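Local atomic coordinates of triosephosphate isomerase (Trichomonas vaginalis, PDB entry 4O4V), a protein that probably interconverts D-glyceraldehyde 3-phosphate and dihydroxyacetone phosphate, a step of glycolysis and gluconeogenesis, working as a homodimer with a TIM-barrel fold. Residues Thr90-Ser95 with Ile122-Gly127; Ile163-Ile168 with Ile207-Ser212; Glu37-Ala42 with Lys59-Asn64; Phe4-Asn9 with Phe230-Ala235; Glu25-Ala30 with Pro239-Ile244. All coordinates share one frame; numbering follows the deposited sequence.

Four of the five contacts join neighbouring strands of one parallel barrel sheet, and the fifth packs two of the helices around it. Successive strands pair in interactions 3, 1 and 2, in that order along the chain, while interactions 4 and 5, whose segments alternate in sequence, bring the two ends of the chain together. Interactions 1 and 2 share the border between strands 121-126 and 161-165, their centres 9 Å apart. Interaction 3 is joined, through probable backbone hydrogen bonds, to interactions 1 and 4. Interactions 2 and 4 touch through a probable hydrogen bond between Tyr-209 O and Leu-231 N, which completes the ring of strands. Interaction 5 lies outermost, its centre about 12 Å from that of interaction 4.

Interaction 1: Thr90-Ser95 with Ile122-Gly127; sequences TILGHS and IIYCCG
Leu-92 and Ile-122 meet branch to branch on the helix-facing side of two parallel strands, with CD1 of Leu-92 3.9 Å from CG2 of Ile-122. In Ile-122, CG1 takes the position between backbone N and carbonyl carbon (chi1 68°), leaving CG2 beside the N, where it also meets CG2 of Thr-90 at 4.1 Å. Further along, Leu-92 CB lies 4.0 Å from Tyr-124 CD2. On the other face, which looks into the barrel, Ile-91 CG2 touches Cys-125 SG at 3.9 Å. Three backbone bonds tie this close-packed part together: Ile-123 N to Thr-90 O, Leu-92 N to Ile-123 O, and Cys-125 N to Leu-92 O, the last at 157°.

The looser part begins beyond Gly-93, whose positive phi of 73° turns the chain off the strand. His-94 keeps a marginal, oblique approach, its CD2 4.4 Å from Cys-125 SG, while its ND1 caps Glu-96 N. Even this side is buried, His-94 also packing on Thr-74 of the second subunit. These two adjacent, in-register parallel strands, with helix 105-117 against the outer face and Cys-125 and His-94 reaching Glu-166 at their C-terminal ends, belong to the TIM barrel of the triosephosphate isomerase family.

Interaction 2: Ile163-Ile168 with Ile207-Ser212; sequences IAYEPI and ILYGGS
The rings of Tyr-165 and Tyr-209 stand on the helix-facing side of two neighbouring parallel strands of the TIM barrel, with CD1 of Tyr-209 at the edge of the Tyr-165 ring, 4.3 Å from Tyr-165 CD2. One face of the Tyr-165 ring carries Pro-167 N, 3.8 Å above the plane and displaced toward the rim. The Tyr-209 ring has Gly-211 N over its centre, 3.4 Å above the plane, and Ser-212 O at its edge. Its CG is anti to the backbone N (chi1 -179°), which sends the ring along the strand direction until the hydroxyl reaches the next loop; there Tyr-209 OH lies 3.6 Å from Pro-167 CG, the two side chains crossing at about a right angle.

The connection between these adjacent staves passes through helices 179-197 and 199-204. Their ladder is short: Leu-208 N bonds to Ile-163 O, Tyr-165 N to Leu-208 O at 2.9 Å and an almost straight 175°, and Gly-210 N to Tyr-165 O at 2.7 Å but bent to 147°. That bend marks where the strand of Tyr-209 gives way to loop. On the inner face Ala-164 CB meets Leu-208 CB at 4.2 Å. The CB of Glu-166 is directed away from the neighbouring strand, and its OE1 is hydrogen-bonded to Ser-95 OG, while the hydroxyl of Tyr-165 bonds to Glu-128. Pro-167 then centres an inverse gamma turn that sets its ring against the glycine loop, where Pro-167 CD comes within 3.4 Å of Gly-211 CA.

Interaction 3: Glu37-Ala42 with Lys59-Asn64; sequences EVVVAA and KVSAEN
Within the beta-alpha-beta unit formed by strand 37-41, helix 47-53 and strand 59-62, Val-39 and Ser-61 press together on the barrel-facing side. CG1 of Val-39 is anti to its backbone N (chi1 172°), which directs it diagonally across to Ser-61 CB on the neighbouring strand, at 3.5 Å, tighter than usual for two carbons. Ser-61 CB is also flanked by Ala-41 CB, 3.8 Å away. The serine hydroxyl OG of Ser-61, likewise anti to its own N (chi1 -177°), donates to Ala-62 O at 2.8 Å, which satisfies the polar end of a buried side chain that also packs on Trp-89.

The two strands are adjacent staves of the TIM barrel, and their axes diverge by 40°, in keeping with the twist of a closed sheet. On the outer face Val-60 packs on Leu-47 and Leu-50 of the connecting helix. Four backbone bonds follow the register. Ser-61 N approaches Val-40 O from above the carbonyl plane at 2.8 Å, whereas the last, Ala-42 N to Ser-61 O, has lengthened to 3.3 Å. Past it a water takes over, donating to Ala-42 O at 2.7 Å and accepting from Glu-63 N at 2.8 Å. The extended Glu-63 side chain leans over Ala-42, OE2 packing 3.2 Å from Ala-42 C, while OE1 accepts a hydrogen bond from Gly-75 N of the second subunit.

Interaction 4: Phe4-Asn9 with Phe230-Ala235; sequences FFVGGN and FLVGGA
Phe-4 and Phe-230 form the apolar centre as an offset edge-to-face pair: the edge of Phe-4 is turned toward the face of Phe-230, the centroids are 5.8 Å apart and the planes stand at 79°. CZ of Phe-4 makes the closest approach, 3.8 Å from Phe-230 CE2. Val-6 continues this helix-facing row, with CG2 beside Phe-230 CD2 and CG1 4.0 Å from Val-232 CG2.

On the barrel-facing side Leu-231 has CG anti to the backbone N (chi1 -175°), which carries CD1 over Gly-7, 3.8 Å from its O; the glycine has no side chain to hinder it. The same CD1 of Leu-231 meets Asn-9 CB at 4.1 Å. Between the faces runs an unbroken ladder of four bonds, Phe-230 N to Phe-5 O, Gly-7 N to Phe-230 O, Val-232 N to Gly-7 O at 2.8 Å and 178°, and Asn-9 N to Val-232 O at 2.9 Å. The polar edge is the amide of Asn-9, whose OD1 accepts from Lys-11 N and whose ND2 bonds to Thr-74 OG1 of the second subunit.

This pairing of the first and last strands closes the TIM barrel. Strand 37-41 flanks strand 5-9 on its other side, and helix 240-246 lies over the outer face, Phe-241 on Val-6 and Ile-244 on both Phe-230 and Val-232.

Interaction 5: Glu25-Ala30 with Pro239-Ile244; sequences EMLNGA and PGFINI
Ile-242 packs against Ala-30, and its side chain can be followed outward from CB, where it divides into two branches. Of these, CG2 of Ile-242 stands 3.9 Å from Ala-30 CB. CG1 of Ile-242, anti to the carbonyl carbon, comes closer to Ala-30 CB, at 3.5 Å. A bend at the second torsion (chi2 -52°) then folds the tip back, bringing CD1 of Ile-242 to 3.3 Å from Ala-30 CB, shorter than normal carbon contact, and to 4.0 Å from Leu-27 CD2. CG1, CG2 and CD1 thus all pack on the one methyl of Ala-30, with leucine at the far end.

Leu-27 CD2 also touches the ring of Phe-241, 3.8 Å from Phe-241 CD2, the two side chains crossing at about a right angle. At the outer margin a contact of Met-26 with Pro-239 is uncertain, because the methionine side chain has two conformers.

The contact joins the last turn of helix 17-28 and the loop after it to helix 240-246, on the outer layer of the barrel, where the helices following the first and last strands are neighbours. Trp-58 packs on both Leu-27 and Ile-242 from a loop. The backbone oxygens of Leu-27 and Ala-30 are bonded to Arg-55, not to the facing helix. Across the two segments the chemistry is entirely apolar, without polar pairing, so the contact rests on van der Waals packing of aliphatic and aromatic carbons, with 241 Å² buried.

Interaction 1: Thr90-Ser95 with Ile122-Gly127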
# COMPACT_ATOMS: atom_id res chain seq x y z
N THR A 90 9.89 0.41 9.89
CA THR A 90 9.26 -0.25 8.75
C THR A 90 10.04 -1.48 8.35
O THR A 90 11.28 -1.52 8.45
CB THR A 90 9.10 0.68 7.52
OG1 THR A 90 8.26 0.04 6.53
CG2 THR A 90 10.40 1.11 6.93
N ILE A 91 9.33 -2.48 7.85
CA ILE A 91 9.92 -3.57 7.06
C ILE A 91 10.16 -3.09 5.65
O ILE A 91 9.35 -2.32 5.12
CB ILE A 91 8.99 -4.81 7.07
CG1 ILE A 91 8.71 -5.28 8.50
CG2 ILE A 91 9.54 -5.96 6.23
CD1 ILE A 91 7.65 -6.35 8.62
N LEU A 92 11.25 -3.55 5.03
CA LEU A 92 11.53 -3.31 3.61
C LEU A 92 11.99 -4.58 2.96
O LEU A 92 12.76 -5.35 3.55
CB LEU A 92 12.63 -2.25 3.44
CG LEU A 92 12.28 -0.83 3.86
CD1 LEU A 92 13.50 0.07 3.68
CD2 LEU A 92 11.12 -0.32 3.06
N GLY A 93 11.59 -4.78 1.71
CA GLY A 93 12.15 -5.85 0.90
C GLY A 93 11.70 -7.25 1.26
O GLY A 93 12.33 -8.24 0.88
N HIS A 94 10.58 -7.38 1.95
CA HIS A 94 10.03 -8.69 2.26
C HIS A 94 9.86 -9.48 0.97
O HIS A 94 9.48 -8.93 -0.08
CB HIS A 94 8.69 -8.53 2.96
CG HIS A 94 8.22 -9.79 3.59
ND1 HIS A 94 7.57 -10.78 2.90
CD2 HIS A 94 8.36 -10.22 4.85
CE1 HIS A 94 7.38 -11.79 3.72
NE2 HIS A 94 7.81 -11.46 4.92
N SER A 95 10.13 -10.77 1.05
CA SER A 95 10.01 -11.65 -0.11
C SER A 95 8.68 -11.49 -0.86
O SER A 95 8.65 -11.61 -2.08
CB SER A 95 10.21 -13.11 0.29
OG SER A 95 9.23 -13.58 1.18
N ILE A 122 14.79 0.40 10.10
CA ILE A 122 14.36 -0.53 9.09
C ILE A 122 14.68 -1.96 9.42
O ILE A 122 15.74 -2.25 10.01
CB ILE A 122 14.92 -0.18 7.68
CG1 ILE A 122 16.43 -0.36 7.55
CG2 ILE A 122 14.51 1.24 7.28
CD1 ILE A 122 16.99 -0.13 6.14
N ILE A 123 13.80 -2.87 9.00
CA ILE A 123 14.05 -4.29 8.98
C ILE A 123 14.15 -4.67 7.51
O ILE A 123 13.12 -4.73 6.81
CB ILE A 123 12.96 -5.10 9.68
CG1 ILE A 123 12.77 -4.68 11.14
CG2 ILE A 123 13.25 -6.60 9.58
CD1 ILE A 123 11.46 -5.14 11.74
N TYR A 124 15.36 -4.84 7.02
CA TYR A 124 15.62 -5.03 5.59
C TYR A 124 15.76 -6.53 5.30
O TYR A 124 16.62 -7.19 5.91
CB TYR A 124 16.89 -4.28 5.17
CG TYR A 124 17.06 -4.14 3.68
CD1 TYR A 124 17.67 -5.12 2.94
CD2 TYR A 124 16.58 -3.02 3.02
CE1 TYR A 124 17.85 -4.96 1.54
CE2 TYR A 124 16.76 -2.86 1.67
CZ TYR A 124 17.37 -3.83 0.94
OH TYR A 124 17.54 -3.59 -0.41
N CYS A 125 14.94 -7.07 4.42
CA CYS A 125 14.87 -8.50 4.18
C CYS A 125 15.61 -8.91 2.93
O CYS A 125 15.63 -8.19 1.94
CB CYS A 125 13.39 -8.91 4.04
SG CYS A 125 12.34 -8.53 5.45
N CYS A 126 16.20 -10.11 2.99
CA CYS A 126 16.91 -10.71 1.87
C CYS A 126 16.70 -12.21 1.93
O CYS A 126 16.08 -12.72 2.89
CB CYS A 126 18.39 -10.38 2.00
SG CYS A 126 19.24 -11.14 3.41
N GLY A 127 17.15 -12.93 0.89
CA GLY A 127 17.08 -14.39 0.89
C GLY A 127 16.98 -14.95 -0.51
O GLY A 127 16.42 -14.32 -1.40

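Interaction 2: Ile163-Ile168 with Ile207-Ser212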
# COMPACT_ATOMS: atom_id res chain seq x y z
N ILE A 163 18.68 -6.69 9.78
CA ILE A 163 18.56 -7.47 8.55
C ILE A 163 17.85 -8.77 8.85
O ILE A 163 18.17 -9.41 9.85
CB ILE A 163 19.98 -7.75 7.97
CG1 ILE A 163 20.69 -6.44 7.63
CG2 ILE A 163 19.88 -8.67 6.76
CD1 ILE A 163 22.15 -6.60 7.30
N ALA A 164 16.90 -9.17 8.02
CA ALA A 164 16.22 -10.45 8.16
C ALA A 164 16.53 -11.36 6.98
O ALA A 164 16.38 -10.94 5.81
CB ALA A 164 14.73 -10.26 8.30
N TYR A 165 16.94 -12.58 7.25
CA TYR A 165 17.15 -13.59 6.23
C TYR A 165 15.93 -14.50 6.09
O TYR A 165 15.50 -15.16 7.06
CB TYR A 165 18.34 -14.48 6.62
CG TYR A 165 18.48 -15.66 5.68
CD1 TYR A 165 18.83 -15.48 4.35
CD2 TYR A 165 18.16 -16.95 6.07
CE1 TYR A 165 18.87 -16.55 3.46
CE2 TYR A 165 18.21 -18.02 5.19
CZ TYR A 165 18.56 -17.83 3.89
OH TYR A 165 18.56 -18.92 3.03
N GLU A 166 15.40 -14.57 4.88
CA GLU A 166 14.22 -15.38 4.53
C GLU A 166 14.68 -16.52 3.63
O GLU A 166 15.12 -16.28 2.50
CB GLU A 166 13.19 -14.55 3.78
CG GLU A 166 12.64 -13.39 4.56
CD GLU A 166 11.54 -12.73 3.73
OE1 GLU A 166 10.40 -13.31 3.63
OE2 GLU A 166 11.85 -11.79 2.99
N PRO A 167 14.53 -17.77 4.08
CA PRO A 167 14.86 -18.90 3.22
C PRO A 167 13.71 -19.13 2.23
O PRO A 167 12.86 -20.02 2.43
CB PRO A 167 15.02 -20.04 4.24
CG PRO A 167 14.08 -19.72 5.31
CD PRO A 167 14.14 -18.19 5.44
N ILE A 168 13.68 -18.38 1.17
CA ILE A 168 12.55 -18.41 0.24
C ILE A 168 12.47 -19.79 -0.41
O ILE A 168 11.36 -20.28 -0.72
CB ILE A 168 12.65 -17.27 -0.79
CG1 ILE A 168 12.61 -15.90 -0.10
CG2 ILE A 168 11.50 -17.38 -1.83
CD1 ILE A 168 12.97 -14.74 -1.00
N ILE A 207 20.89 -9.59 13.06
CA ILE A 207 20.54 -10.41 11.91
C ILE A 207 19.52 -11.43 12.37
O ILE A 207 19.76 -12.22 13.29
CB ILE A 207 21.76 -11.07 11.26
CG1 ILE A 207 22.80 -9.99 10.89
CG2 ILE A 207 21.33 -11.87 10.02
CD1 ILE A 207 24.14 -10.56 10.46
N LEU A 208 18.34 -11.40 11.76
CA LEU A 208 17.20 -12.21 12.17
C LEU A 208 16.98 -13.37 11.24
O LEU A 208 17.26 -13.30 10.04
CB LEU A 208 15.90 -11.40 12.14
CG LEU A 208 15.95 -9.98 12.70
CD1 LEU A 208 14.57 -9.35 12.56
CD2 LEU A 208 16.44 -9.98 14.14
N TYR A 209 16.45 -14.45 11.76
CA TYR A 209 15.92 -15.54 10.95
C TYR A 209 14.45 -15.30 10.68
O TYR A 209 13.65 -15.07 11.59
CB TYR A 209 16.12 -16.88 11.65
CG TYR A 209 15.60 -18.04 10.84
CD1 TYR A 209 16.16 -18.37 9.61
CD2 TYR A 209 14.51 -18.76 11.26
CE1 TYR A 209 15.68 -19.45 8.86
CE2 TYR A 209 14.00 -19.85 10.51
CZ TYR A 209 14.61 -20.17 9.31
OH TYR A 209 14.16 -21.22 8.55
N GLY A 210 14.11 -15.27 9.39
CA GLY A 210 12.78 -14.98 8.90
C GLY A 210 12.12 -16.12 8.18
O GLY A 210 11.18 -15.90 7.40
N GLY A 211 12.56 -17.35 8.42
CA GLY A 211 11.85 -18.52 7.93
C GLY A 211 10.76 -18.91 8.90
O GLY A 211 10.29 -18.07 9.69
N SER A 212 10.30 -20.15 8.87
CA SER A 212 9.21 -20.60 9.72
C SER A 212 9.68 -20.69 11.17
O SER A 212 10.59 -21.47 11.50
CB SER A 212 8.69 -21.95 9.26
OG SER A 212 7.70 -22.38 10.18

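Interaction 3: Glu37-Ala42 with Lys59-Asn64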
# COMPACT_ATOMS: atom_id res chain seq x y z
N GLU A 37 13.99 -6.82 22.36
CA GLU A 37 13.38 -5.69 21.68
C GLU A 37 12.29 -6.22 20.78
O GLU A 37 12.58 -7.02 19.88
CB GLU A 37 14.45 -4.93 20.89
CG GLU A 37 13.96 -3.72 20.10
CD GLU A 37 15.07 -2.90 19.48
OE1 GLU A 37 16.24 -3.29 19.59
OE2 GLU A 37 14.75 -1.85 18.89
N VAL A 38 11.05 -5.82 21.01
CA VAL A 38 9.91 -6.36 20.28
C VAL A 38 9.26 -5.29 19.45
O VAL A 38 8.96 -4.18 19.94
CB VAL A 38 8.87 -6.98 21.24
CG1 VAL A 38 7.73 -7.64 20.47
CG2 VAL A 38 9.53 -7.97 22.20
N VAL A 39 9.01 -5.62 18.19
CA VAL A 39 8.38 -4.72 17.24
C VAL A 39 7.21 -5.50 16.61
O VAL A 39 7.35 -6.70 16.34
CB VAL A 39 9.42 -4.27 16.22
CG1 VAL A 39 8.83 -3.50 15.07
CG2 VAL A 39 10.50 -3.43 16.88
N VAL A 40 6.09 -4.84 16.38
CA VAL A 40 4.90 -5.45 15.79
C VAL A 40 4.53 -4.67 14.54
O VAL A 40 4.27 -3.46 14.63
CB VAL A 40 3.73 -5.46 16.76
CG1 VAL A 40 2.52 -6.11 16.11
CG2 VAL A 40 4.12 -6.19 18.08
N ALA A 41 4.52 -5.36 13.40
CA ALA A 41 4.21 -4.76 12.10
C ALA A 41 2.81 -5.16 11.66
O ALA A 41 2.45 -6.35 11.72
CB ALA A 41 5.22 -5.18 11.05
N ALA A 42 2.02 -4.19 11.21
CA ALA A 42 0.61 -4.41 10.86
C ALA A 42 0.26 -3.67 9.59
O ALA A 42 0.97 -2.74 9.18
CB ALA A 42 -0.26 -3.95 12.00
N LYS A 59 7.34 -1.56 20.18
CA LYS A 59 7.17 -0.54 19.14
C LYS A 59 6.41 -1.08 17.95
O LYS A 59 6.44 -2.27 17.64
CB LYS A 59 8.54 -0.02 18.70
CG LYS A 59 9.28 0.79 19.76
CD LYS A 59 8.62 2.09 20.05
CE LYS A 59 9.49 2.91 21.02
NZ LYS A 59 8.87 4.21 21.36
N VAL A 60 5.73 -0.18 17.27
CA VAL A 60 4.96 -0.47 16.07
C VAL A 60 5.81 -0.28 14.83
O VAL A 60 6.68 0.61 14.77
CB VAL A 60 3.72 0.46 16.07
CG1 VAL A 60 2.88 0.26 14.83
CG2 VAL A 60 2.85 0.19 17.27
N SER A 61 5.54 -1.07 13.80
CA SER A 61 6.20 -0.97 12.51
C SER A 61 5.21 -1.01 11.36
O SER A 61 4.22 -1.74 11.38
CB SER A 61 7.15 -2.17 12.34
OG SER A 61 7.89 -2.13 11.14
N ALA A 62 5.51 -0.23 10.33
CA ALA A 62 4.88 -0.45 9.04
C ALA A 62 5.44 -1.67 8.34
O ALA A 62 6.50 -2.20 8.71
CB ALA A 62 5.06 0.77 8.15
N GLU A 63 4.75 -2.14 7.31
CA GLU A 63 5.15 -3.31 6.53
C GLU A 63 5.83 -2.95 5.21
O GLU A 63 6.31 -3.83 4.49
CB GLU A 63 3.97 -4.23 6.26
CG GLU A 63 3.44 -4.94 7.53
CD GLU A 63 2.29 -5.88 7.25
OE1 GLU A 63 2.08 -6.30 6.11
OE2 GLU A 63 1.55 -6.21 8.24
N ASN A 64 5.84 -1.66 4.89
CA ASN A 64 6.39 -1.10 3.66
C ASN A 64 6.30 0.42 3.77
O ASN A 64 5.50 0.92 4.56
CB ASN A 64 5.59 -1.58 2.44
CG ASN A 64 6.16 -1.12 1.13
OD1 ASN A 64 7.36 -1.12 0.95
ND2 ASN A 64 5.28 -0.72 0.22
O HOH W 1 2.07 -1.31 7.14

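Interaction 4: Phe4-Asn9 with Phe230-Ala235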
# COMPACT_ATOMS: atom_id res chain seq x y z
N PHE A 4 18.64 -9.11 21.65
CA PHE A 4 17.77 -10.00 20.87
C PHE A 4 16.57 -9.22 20.38
O PHE A 4 16.03 -8.38 21.11
CB PHE A 4 17.34 -11.18 21.75
CG PHE A 4 16.88 -12.41 20.99
CD1 PHE A 4 17.80 -13.30 20.48
CD2 PHE A 4 15.53 -12.73 20.84
CE1 PHE A 4 17.43 -14.47 19.87
CE2 PHE A 4 15.16 -13.90 20.22
CZ PHE A 4 16.10 -14.77 19.73
N PHE A 5 16.14 -9.52 19.17
CA PHE A 5 15.11 -8.71 18.48
C PHE A 5 14.06 -9.63 17.90
O PHE A 5 14.39 -10.52 17.12
CB PHE A 5 15.80 -7.90 17.38
CG PHE A 5 14.89 -6.94 16.64
CD1 PHE A 5 14.02 -7.39 15.65
CD2 PHE A 5 14.92 -5.60 16.94
CE1 PHE A 5 13.21 -6.50 14.96
CE2 PHE A 5 14.10 -4.71 16.27
CZ PHE A 5 13.25 -5.17 15.28
N VAL A 6 12.80 -9.38 18.21
CA VAL A 6 11.69 -10.15 17.64
C VAL A 6 10.69 -9.22 17.03
O VAL A 6 10.07 -8.39 17.73
CB VAL A 6 11.06 -11.10 18.68
CG1 VAL A 6 9.86 -11.85 18.09
CG2 VAL A 6 12.12 -12.09 19.24
N GLY A 7 10.51 -9.35 15.72
CA GLY A 7 9.49 -8.62 14.98
C GLY A 7 8.34 -9.53 14.65
O GLY A 7 8.55 -10.64 14.13
N GLY A 8 7.13 -9.13 14.97
CA GLY A 8 5.93 -9.84 14.56
C GLY A 8 5.37 -9.25 13.29
O GLY A 8 4.78 -8.15 13.36
N ASN A 9 5.44 -9.93 12.17
CA ASN A 9 4.90 -9.43 10.91
C ASN A 9 3.50 -10.02 10.71
O ASN A 9 3.36 -11.18 10.33
CB ASN A 9 5.82 -9.84 9.76
CG ASN A 9 5.33 -9.35 8.43
OD1 ASN A 9 4.42 -8.51 8.34
ND2 ASN A 9 5.96 -9.81 7.37
N PHE A 230 14.20 -12.90 15.29
CA PHE A 230 13.26 -13.44 14.33
C PHE A 230 12.42 -12.36 13.70
O PHE A 230 12.06 -11.37 14.38
CB PHE A 230 12.30 -14.44 15.00
CG PHE A 230 13.02 -15.57 15.67
CD1 PHE A 230 13.75 -16.46 14.91
CD2 PHE A 230 13.01 -15.75 17.04
CE1 PHE A 230 14.44 -17.49 15.49
CE2 PHE A 230 13.70 -16.77 17.61
CZ PHE A 230 14.40 -17.66 16.85
N LEU A 231 12.06 -12.55 12.44
CA LEU A 231 10.93 -11.85 11.83
C LEU A 231 9.88 -12.92 11.63
O LEU A 231 10.01 -13.80 10.78
CB LEU A 231 11.33 -11.18 10.49
CG LEU A 231 10.20 -10.33 9.89
CD1 LEU A 231 9.77 -9.21 10.79
CD2 LEU A 231 10.62 -9.79 8.52
N VAL A 232 8.87 -12.91 12.49
CA VAL A 232 7.90 -14.00 12.64
C VAL A 232 6.75 -13.76 11.70
O VAL A 232 6.24 -12.64 11.60
CB VAL A 232 7.38 -14.05 14.08
CG1 VAL A 232 6.42 -15.20 14.30
CG2 VAL A 232 8.52 -14.15 15.08
N GLY A 233 6.29 -14.82 11.06
CA GLY A 233 5.11 -14.79 10.21
C GLY A 233 3.85 -15.12 10.97
O GLY A 233 3.45 -14.40 11.89
N GLY A 234 3.20 -16.22 10.62
CA GLY A 234 1.89 -16.54 11.14
C GLY A 234 1.76 -16.64 12.64
O GLY A 234 0.71 -16.32 13.18
N ALA A 235 2.81 -17.08 13.34
CA ALA A 235 2.75 -17.14 14.79
C ALA A 235 2.57 -15.77 15.45
O ALA A 235 2.21 -15.70 16.61
CB ALA A 235 3.91 -17.90 15.37

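Interaction 5: Glu25-Ala30 with Pro239-Ile244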
# COMPACT_ATOMS: atom_id res chain seq x y z
N GLU A 25 -4.97 -6.74 22.72
CA GLU A 25 -5.28 -7.04 24.12
C GLU A 25 -4.49 -8.25 24.62
O GLU A 25 -3.95 -8.23 25.75
CB GLU A 25 -6.77 -7.27 24.29
N MET A 26 -4.36 -9.28 23.80
CA MET A 26 -3.60 -10.47 24.19
C MET A 26 -2.13 -10.18 24.33
O MET A 26 -1.47 -10.65 25.26
CB MET A 26 -3.84 -11.59 23.18
CG MET A 26 -3.06 -12.89 23.45
SD MET A 26 -1.32 -12.96 22.93
CE MET A 26 -1.45 -13.03 21.16
N LEU A 27 -1.58 -9.41 23.42
CA LEU A 27 -0.18 -9.03 23.52
C LEU A 27 0.07 -8.18 24.76
O LEU A 27 1.13 -8.31 25.40
CB LEU A 27 0.25 -8.24 22.28
CG LEU A 27 0.17 -8.99 20.94
CD1 LEU A 27 0.51 -8.10 19.78
CD2 LEU A 27 1.10 -10.21 20.95
N ASN A 28 -0.85 -7.29 25.11
CA ASN A 28 -0.65 -6.41 26.24
C ASN A 28 -0.60 -7.13 27.58
O ASN A 28 -0.02 -6.60 28.53
CB ASN A 28 -1.76 -5.37 26.25
CG ASN A 28 -1.55 -4.31 25.21
OD1 ASN A 28 -0.52 -4.26 24.53
ND2 ASN A 28 -2.52 -3.45 25.06
N GLY A 29 -1.17 -8.30 27.69
CA GLY A 29 -1.14 -9.08 28.92
C GLY A 29 -0.01 -10.10 28.97
O GLY A 29 0.10 -10.84 29.97
N ALA A 30 0.84 -10.16 27.96
CA ALA A 30 1.89 -11.18 27.88
C ALA A 30 3.06 -10.87 28.81
O ALA A 30 3.50 -9.75 28.91
CB ALA A 30 2.38 -11.29 26.46
N PRO A 239 -1.09 -16.76 20.28
CA PRO A 239 -0.41 -16.66 21.58
C PRO A 239 1.03 -17.16 21.56
O PRO A 239 1.86 -16.71 22.37
CB PRO A 239 -1.30 -17.51 22.50
CG PRO A 239 -2.63 -17.53 21.85
CD PRO A 239 -2.39 -17.44 20.36
N GLY A 240 1.36 -18.05 20.63
CA GLY A 240 2.72 -18.56 20.51
C GLY A 240 3.76 -17.48 20.20
O GLY A 240 4.98 -17.73 20.38
N PHE A 241 3.34 -16.30 19.73
CA PHE A 241 4.27 -15.21 19.57
C PHE A 241 5.04 -14.96 20.86
O PHE A 241 6.23 -14.65 20.83
CB PHE A 241 3.52 -13.93 19.14
CG PHE A 241 4.41 -12.77 18.82
CD1 PHE A 241 5.34 -12.87 17.78
CD2 PHE A 241 4.38 -11.60 19.58
CE1 PHE A 241 6.18 -11.81 17.47
CE2 PHE A 241 5.21 -10.54 19.26
CZ PHE A 241 6.11 -10.63 18.22
N ILE A 242 4.39 -15.11 22.01
CA ILE A 242 5.05 -14.80 23.28
C ILE A 242 6.17 -15.82 23.56
O ILE A 242 7.21 -15.47 24.10
CB ILE A 242 4.01 -14.70 24.43
CG1 ILE A 242 2.89 -13.73 24.00
CG2 ILE A 242 4.71 -14.33 25.71
CD1 ILE A 242 3.38 -12.36 23.51
N ASN A 243 5.93 -17.09 23.24
CA ASN A 243 6.98 -18.09 23.36
C ASN A 243 8.19 -17.69 22.55
O ASN A 243 9.33 -17.86 22.98
CB ASN A 243 6.51 -19.46 22.88
CG ASN A 243 5.39 -19.98 23.69
OD1 ASN A 243 4.24 -19.57 23.53
ND2 ASN A 243 5.69 -20.91 24.58
N ILE A 244 7.97 -17.18 21.35
CA ILE A 244 9.06 -16.77 20.48
C ILE A 244 9.79 -15.55 21.05
O ILE A 244 11.01 -15.52 21.06
CB ILE A 244 8.55 -16.54 19.05
CG1 ILE A 244 7.93 -17.82 18.48
CG2 ILE A 244 9.66 -16.06 18.18
CD1 ILE A 244 7.08 -17.61 17.23